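Local coordinates for protein salt-tolerant glutaminase (Micrococcus luteus, PDB 3AGD) that probably hydrolyses L-glutamine to L-glutamate and ammonium, as a salt-tolerant member of the glutaminase family, at residues 81-86 with 121-126; 116-121 with 185-190. All coordinates share one frame; numbering follows the deposited sequence.

Contact 1 of 2, residues 81-86 with 121-126; sequences AAVDRQ and HQLLVG
Leu123 reaches from the C-terminal end of helix 114-123 to residues 82-86, and its two methyl groups make all the close contacts. CD1 lies against Val83, 3.9 Å from Val83 CA and 4.0 Å from Val83 CG1, so it meets the backbone of the helix as well as the nearer branch of the valine. CD2 turns to Gln86 CG, 4.1 Å away, and also meets Ala82 O. The two branches divide the surface, CD1 on Val83 and the CB of Gln86, CD2 on Ala82 O and the CG of Gln86. A chi1 of -55° sets Gln86 CG beside the backbone N, where CB and CG face the leucine; the bend at chi2 comes beyond them. The contact rests on van der Waals contact and is small, burying 144 Å² in all, and the nearest CA atoms, those of Val83 and Leu123, are 7.2 Å apart. Both helices belong to the glutaminase domain, of the beta-lactamase clan, and the contact joins two of its helical elements; the side chain of Leu123 is about 12 Å from that of Tyr191, a residue seen to bind L-glutamate. Val83 also packs on Tyr71 and Leu75 of helix 67-78, while Leu123 touches Val87 and Gln86 rests on Val179. Helix 80-84 is anchored further by a salt bridge from Asp84 to Arg232. Beside Leu123, the amide of Gln122 is held by hydrogen bonds to Gln181 N and the carboxylate of Asp182.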
ATOM      1  N   ALA A  81      10.074  18.685 -10.677  1.00 22.54           N
ATOM      2  CA  ALA A  81      10.053  20.101 -10.325  1.00 22.86           C
ATOM      3  C   ALA A  81       9.175  20.923 -11.260  1.00 22.80           C
ATOM      4  O   ALA A  81       8.354  21.730 -10.811  1.00 23.06           O
ATOM      5  CB  ALA A  81      11.475  20.657 -10.310  1.00 24.92           C
ATOM      6  N   ALA A  82       9.350  20.711 -12.560  1.00 21.98           N
ATOM      7  CA  ALA A  82       8.592  21.433 -13.572  1.00 21.90           C
ATOM      8  C   ALA A  82       7.095  21.150 -13.495  1.00 22.04           C
ATOM      9  O   ALA A  82       6.276  22.059 -13.623  1.00 22.46           O
ATOM     10  CB  ALA A  82       9.119  21.079 -14.964  1.00 22.79           C
ATOM     11  N   VAL A  83       6.737  19.887 -13.299  1.00 20.60           N
ATOM     12  CA  VAL A  83       5.330  19.519 -13.215  1.00 20.00           C
ATOM     13  C   VAL A  83       4.714  19.992 -11.901  1.00 17.15           C
ATOM     14  O   VAL A  83       3.604  20.530 -11.888  1.00 16.95           O
ATOM     15  CB  VAL A  83       5.140  17.987 -13.339  1.00 18.49           C
ATOM     16  CG1 VAL A  83       3.662  17.627 -13.231  1.00 17.93           C
ATOM     17  CG2 VAL A  83       5.698  17.506 -14.667  1.00 17.50           C
ATOM     18  N   ASP A  84       5.438  19.810 -10.800  1.00 15.30           N
ATOM     19  CA  ASP A  84       4.916  20.210  -9.499  1.00 18.97           C
ATOM     20  C   ASP A  84       4.700  21.710  -9.359  1.00 21.86           C
ATOM     21  O   ASP A  84       3.932  22.147  -8.507  1.00 21.42           O
ATOM     22  CB  ASP A  84       5.818  19.693  -8.376  1.00 18.59           C
ATOM     23  CG  ASP A  84       5.742  18.185  -8.227  1.00 24.72           C
ATOM     24  OD1 ASP A  84       4.904  17.562  -8.916  1.00 26.67           O
ATOM     25  OD2 ASP A  84       6.512  17.619  -7.422  1.00 27.80           O
ATOM     26  N   ARG A  85       5.368  22.498 -10.198  1.00 22.52           N
ATOM     27  CA  ARG A  85       5.193  23.945 -10.161  1.00 22.59           C
ATOM     28  C   ARG A  85       3.844  24.321 -10.776  1.00 22.08           C
ATOM     29  O   ARG A  85       3.303  25.383 -10.480  1.00 23.22           O
ATOM     30  CB  ARG A  85       6.307  24.657 -10.944  1.00 27.42           C
ATOM     31  CG  ARG A  85       7.590  24.928 -10.169  1.00 31.71           C
ATOM     32  CD  ARG A  85       8.468  25.956 -10.900  1.00 36.27           C
ATOM     33  NE  ARG A  85       9.189  25.396 -12.046  1.00 38.81           N
ATOM     34  CZ  ARG A  85      10.338  24.727 -11.960  1.00 37.78           C
ATOM     35  NH1 ARG A  85      10.914  24.531 -10.778  1.00 39.71           N
ATOM     36  NH2 ARG A  85      10.912  24.245 -13.055  1.00 32.76           N
ATOM     37  N   GLN A  86       3.302  23.445 -11.622  1.00 20.77           N
ATOM     38  CA  GLN A  86       2.029  23.718 -12.297  1.00 22.28           C
ATOM     39  C   GLN A  86       0.876  22.815 -11.873  1.00 21.70           C
ATOM     40  O   GLN A  86      -0.288  23.110 -12.156  1.00 21.56           O
ATOM     41  CB  GLN A  86       2.197  23.591 -13.817  1.00 24.74           C
ATOM     42  CG  GLN A  86       3.302  24.438 -14.439  1.00 26.27           C
ATOM     43  CD  GLN A  86       3.035  25.935 -14.358  1.00 31.53           C
ATOM     44  OE1 GLN A  86       3.747  26.730 -14.967  1.00 38.80           O
ATOM     45  NE2 GLN A  86       2.013  26.323 -13.605  1.00 29.29           N
ATOM     46  N   HIS A 121      -1.650  18.362 -19.702  1.00 19.08           N
ATOM     47  CA  HIS A 121      -1.557  18.269 -21.153  1.00 21.70           C
ATOM     48  C   HIS A 121      -0.636  19.356 -21.711  1.00 21.80           C
ATOM     49  O   HIS A 121       0.127  19.114 -22.643  1.00 22.68           O
ATOM     50  CB  HIS A 121      -2.948  18.374 -21.780  1.00 20.80           C
ATOM     51  CG  HIS A 121      -3.012  17.860 -23.184  1.00 22.06           C
ATOM     52  ND1 HIS A 121      -2.491  18.552 -24.258  1.00 24.45           N
ATOM     53  CD2 HIS A 121      -3.484  16.693 -23.683  1.00 18.80           C
ATOM     54  CE1 HIS A 121      -2.639  17.832 -25.356  1.00 20.86           C
ATOM     55  NE2 HIS A 121      -3.238  16.700 -25.034  1.00 20.46           N
ATOM     56  N   GLN A 122      -0.706  20.543 -21.114  1.00 20.05           N
ATOM     57  CA  GLN A 122       0.108  21.689 -21.506  1.00 18.69           C
ATOM     58  C   GLN A 122       1.603  21.452 -21.270  1.00 20.37           C
ATOM     59  O   GLN A 122       2.441  22.100 -21.892  1.00 22.62           O
ATOM     60  CB  GLN A 122      -0.354  22.939 -20.727  1.00 15.97           C
ATOM     61  CG  GLN A 122       0.634  24.123 -20.725  1.00 17.18           C
ATOM     62  CD  GLN A 122       0.554  24.988 -21.974  1.00 17.94           C
ATOM     63  OE1 GLN A 122      -0.273  25.899 -22.065  1.00 18.99           O
ATOM     64  NE2 GLN A 122       1.410  24.702 -22.946  1.00 16.05           N
ATOM     65  N   LEU A 123       1.931  20.520 -20.381  1.00 18.81           N
ATOM     66  CA  LEU A 123       3.325  20.213 -20.051  1.00 18.57           C
ATOM     67  C   LEU A 123       3.920  19.046 -20.825  1.00 19.38           C
ATOM     68  O   LEU A 123       5.136  18.884 -20.871  1.00 17.53           O
ATOM     69  CB  LEU A 123       3.447  19.866 -18.562  1.00 16.15           C
ATOM     70  CG  LEU A 123       3.216  20.922 -17.482  1.00 16.81           C
ATOM     71  CD1 LEU A 123       2.815  20.231 -16.175  1.00 13.20           C
ATOM     72  CD2 LEU A 123       4.473  21.761 -17.304  1.00 16.61           C
ATOM     73  N   LEU A 124       3.052  18.240 -21.425  1.00 23.99           N
ATOM     74  CA  LEU A 124       3.432  17.021 -22.132  1.00 28.96           C
ATOM     75  C   LEU A 124       4.794  16.745 -22.778  1.00 36.73           C
ATOM     76  O   LEU A 124       5.451  15.782 -22.396  1.00 45.38           O
ATOM     77  CB  LEU A 124       2.326  16.649 -23.123  1.00 28.43           C
ATOM     78  CG  LEU A 124       1.213  15.926 -22.358  1.00 28.10           C
ATOM     79  CD1 LEU A 124       0.111  15.478 -23.295  1.00 27.30           C
ATOM     80  CD2 LEU A 124       1.823  14.730 -21.624  1.00 24.17           C
ATOM     81  N   VAL A 125       5.239  17.541 -23.737  1.00 29.81           N
ATOM     82  CA  VAL A 125       6.517  17.242 -24.386  1.00 25.87           C
ATOM     83  C   VAL A 125       7.673  18.143 -23.965  1.00 24.20           C
ATOM     84  O   VAL A 125       8.774  17.669 -23.684  1.00 22.35           O
ATOM     85  CB  VAL A 125       6.361  17.305 -25.923  1.00 23.22           C
ATOM     86  CG1 VAL A 125       7.699  17.081 -26.609  1.00 23.34           C
ATOM     87  CG2 VAL A 125       5.360  16.261 -26.371  1.00 21.47           C
ATOM     88  N   GLY A 126       7.413  19.441 -23.930  1.00 22.72           N
ATOM     89  CA  GLY A 126       8.435  20.398 -23.561  1.00 23.07           C
ATOM     90  C   GLY A 126       7.853  21.797 -23.620  1.00 24.50           C
ATOM     91  O   GLY A 126       6.691  21.963 -23.992  1.00 26.81           O
TER

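Contact 2 of 2, residues 116-121 with 185-190; sequences GALAVH and EEIVAG
A chi1 of -161° carries the imidazole of His121 away from helix 114-123, opposite the backbone N, and over the backbone of Gly190, while Ile187, on the helix that crosses it, has CG2 anti to N and turned to Leu118. The imidazole lies on the peptide: Gly190 C is 3.2 Å above the ring plane, displaced toward the rim, and His121 CE1 comes within 3.5 Å of Gly190 CA. His121 NE2 is 3.1 Å from Gly190 O, but the angle is too poor for a hydrogen bond, because the oxygen sits well above the ring plane rather than within it. With no side chain at Gly190, the ring reaches the bare backbone. His121 ND1 is buried by the contact and has no partner in the model. One turn back, Leu118 CD2 fits against the second helix, 4.0 Å from Ile187 CG2 and 4.2 Å from Val188 CG2. The same isoleucine methyl also touches the backbone, 3.5 Å from Leu118 O. Helices 114-123 and 184-195 of the glutaminase domain cross here nearly at right angles (98°), their segment axes 9.2 Å apart at closest approach, and all five touching residues are buried. The crossing adjoins the substrate pocket: Leu118 packs on Tyr191, seen to bind L-glutamate, and Val188 lies about 4 Å, side chain to side chain, from Asn167, which binds it too. Ser64 and Lys67 form what appears to be an SxxK motif as in the beta-lactamase clan, with Tyr191 probably supplying its second hydroxyl. From helix 165-176, Leu170 meets Leu118, and Leu168 and Ala171 meet Val188.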
ATOM      1  N   GLY A 116      -6.402  20.392 -13.361  1.00 12.81           N
ATOM      2  CA  GLY A 116      -5.052  19.865 -13.272  1.00 13.78           C
ATOM      3  C   GLY A 116      -4.705  19.050 -14.508  1.00 14.45           C
ATOM      4  O   GLY A 116      -3.542  18.984 -14.917  1.00 15.71           O
ATOM      5  N   ALA A 117      -5.717  18.423 -15.105  1.00 10.84           N
ATOM      6  CA  ALA A 117      -5.516  17.606 -16.299  1.00 13.83           C
ATOM      7  C   ALA A 117      -5.166  18.483 -17.500  1.00 14.90           C
ATOM      8  O   ALA A 117      -4.419  18.065 -18.386  1.00 13.22           O
ATOM      9  CB  ALA A 117      -6.772  16.780 -16.587  1.00 13.89           C
ATOM     10  N   LEU A 118      -5.711  19.697 -17.520  1.00 13.80           N
ATOM     11  CA  LEU A 118      -5.435  20.643 -18.593  1.00 16.32           C
ATOM     12  C   LEU A 118      -3.998  21.127 -18.417  1.00 17.54           C
ATOM     13  O   LEU A 118      -3.266  21.297 -19.391  1.00 18.68           O
ATOM     14  CB  LEU A 118      -6.409  21.830 -18.527  1.00 14.50           C
ATOM     15  CG  LEU A 118      -7.877  21.532 -18.866  1.00 16.76           C
ATOM     16  CD1 LEU A 118      -8.760  22.678 -18.398  1.00 16.47           C
ATOM     17  CD2 LEU A 118      -8.035  21.312 -20.372  1.00 15.17           C
ATOM     18  N   ALA A 119      -3.598  21.339 -17.166  1.00 13.36           N
ATOM     19  CA  ALA A 119      -2.242  21.791 -16.865  1.00 14.02           C
ATOM     20  C   ALA A 119      -1.241  20.716 -17.273  1.00 14.55           C
ATOM     21  O   ALA A 119      -0.155  21.024 -17.761  1.00 17.46           O
ATOM     22  CB  ALA A 119      -2.103  22.100 -15.373  1.00 12.66           C
ATOM     23  N   VAL A 120      -1.615  19.454 -17.068  1.00 14.73           N
ATOM     24  CA  VAL A 120      -0.763  18.321 -17.426  1.00 14.69           C
ATOM     25  C   VAL A 120      -0.569  18.217 -18.944  1.00 17.51           C
ATOM     26  O   VAL A 120       0.544  18.011 -19.420  1.00 18.84           O
ATOM     27  CB  VAL A 120      -1.367  16.990 -16.914  1.00 17.54           C
ATOM     28  CG1 VAL A 120      -0.733  15.804 -17.640  1.00 15.58           C
ATOM     29  CG2 VAL A 120      -1.142  16.864 -15.406  1.00 17.59           C
ATOM     30  N   HIS A 121      -1.650  18.362 -19.702  1.00 19.08           N
ATOM     31  CA  HIS A 121      -1.557  18.269 -21.153  1.00 21.70           C
ATOM     32  C   HIS A 121      -0.636  19.356 -21.711  1.00 21.80           C
ATOM     33  O   HIS A 121       0.127  19.114 -22.643  1.00 22.68           O
ATOM     34  CB  HIS A 121      -2.948  18.374 -21.780  1.00 20.80           C
ATOM     35  CG  HIS A 121      -3.012  17.860 -23.184  1.00 22.06           C
ATOM     36  ND1 HIS A 121      -2.491  18.552 -24.258  1.00 24.45           N
ATOM     37  CD2 HIS A 121      -3.484  16.693 -23.683  1.00 18.80           C
ATOM     38  CE1 HIS A 121      -2.639  17.832 -25.356  1.00 20.86           C
ATOM     39  NE2 HIS A 121      -3.238  16.700 -25.034  1.00 20.46           N
ATOM     40  N   GLU A 185      -8.368  27.401 -26.058  1.00 23.02           N
ATOM     41  CA  GLU A 185      -8.901  26.548 -27.107  1.00 25.38           C
ATOM     42  C   GLU A 185      -7.954  25.401 -27.485  1.00 21.16           C
ATOM     43  O   GLU A 185      -8.393  24.267 -27.688  1.00 23.38           O
ATOM     44  CB  GLU A 185      -9.216  27.396 -28.344  1.00 30.16           C
ATOM     45  CG  GLU A 185      -9.774  26.611 -29.512  1.00 46.48           C
ATOM     46  CD  GLU A 185     -11.161  26.060 -29.243  1.00 55.81           C
ATOM     47  OE1 GLU A 185     -11.677  25.307 -30.097  1.00 61.96           O
ATOM     48  OE2 GLU A 185     -11.737  26.386 -28.181  1.00 54.52           O
ATOM     49  N   GLU A 186      -6.660  25.699 -27.571  1.00 15.99           N
ATOM     50  CA  GLU A 186      -5.653  24.701 -27.938  1.00 19.28           C
ATOM     51  C   GLU A 186      -5.446  23.638 -26.859  1.00 18.75           C
ATOM     52  O   GLU A 186      -5.254  22.459 -27.161  1.00 18.14           O
ATOM     53  CB  GLU A 186      -4.314  25.385 -28.228  1.00 19.65           C
ATOM     54  CG  GLU A 186      -3.206  24.441 -28.679  1.00 24.61           C
ATOM     55  CD  GLU A 186      -1.866  25.145 -28.853  1.00 29.27           C
ATOM     56  OE1 GLU A 186      -1.855  26.268 -29.401  1.00 32.54           O
ATOM     57  OE2 GLU A 186      -0.827  24.573 -28.454  1.00 28.23           O
ATOM     58  N   ILE A 187      -5.473  24.056 -25.601  1.00 18.52           N
ATOM     59  CA  ILE A 187      -5.281  23.113 -24.510  1.00 16.64           C
ATOM     60  C   ILE A 187      -6.525  22.261 -24.301  1.00 14.42           C
ATOM     61  O   ILE A 187      -6.428  21.068 -24.037  1.00 17.35           O
ATOM     62  CB  ILE A 187      -4.907  23.849 -23.211  1.00 20.99           C
ATOM     63  CG1 ILE A 187      -3.572  24.573 -23.411  1.00 22.89           C
ATOM     64  CG2 ILE A 187      -4.796  22.865 -22.062  1.00 21.82           C
ATOM     65  CD1 ILE A 187      -2.431  23.645 -23.854  1.00 21.10           C
ATOM     66  N   VAL A 188      -7.699  22.863 -24.436  1.00 13.93           N
ATOM     67  CA  VAL A 188      -8.932  22.107 -24.275  1.00 13.88           C
ATOM     68  C   VAL A 188      -9.072  21.083 -25.401  1.00 16.66           C
ATOM     69  O   VAL A 188      -9.496  19.952 -25.164  1.00 16.24           O
ATOM     70  CB  VAL A 188     -10.162  23.038 -24.267  1.00 16.19           C
ATOM     71  CG1 VAL A 188     -11.441  22.232 -24.441  1.00 14.29           C
ATOM     72  CG2 VAL A 188     -10.205  23.817 -22.953  1.00 13.97           C
ATOM     73  N   ALA A 189      -8.703  21.473 -26.620  1.00 14.71           N
ATOM     74  CA  ALA A 189      -8.801  20.568 -27.763  1.00 14.56           C
ATOM     75  C   ALA A 189      -7.925  19.333 -27.557  1.00 16.09           C
ATOM     76  O   ALA A 189      -8.337  18.214 -27.860  1.00 17.09           O
ATOM     77  CB  ALA A 189      -8.400  21.295 -29.056  1.00 11.37           C
ATOM     78  N   GLY A 190      -6.717  19.540 -27.043  1.00 16.56           N
ATOM     79  CA  GLY A 190      -5.820  18.423 -26.803  1.00 17.42           C
ATOM     80  C   GLY A 190      -6.339  17.511 -25.705  1.00 18.34           C
ATOM     81  O   GLY A 190      -6.257  16.287 -25.802  1.00 20.29           O
TER

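How the contacts relate
From the N terminus the chain first passes through residues 81-86, then runs 34 residues, with little regular structure, before 121-126 returns and closes the loop of contact 1. Helix 114-123 supplies one partner to each contact: its C-terminal end serves contact 1, and the turns before it serve contact 2, whose loop of 63 largely helical residues closes at helix 184-195. The segments alternate along the chain, so the loops cross; His121 lies in a segment of each contact, though it touches the partner segment only in contact 2. The contacts meet directly, Gln122 OE1 being 3.6 Å from Ile187 CD1. Helix 114-123 therefore links helix 80-84 to helix 184-195 within the glutaminase domain.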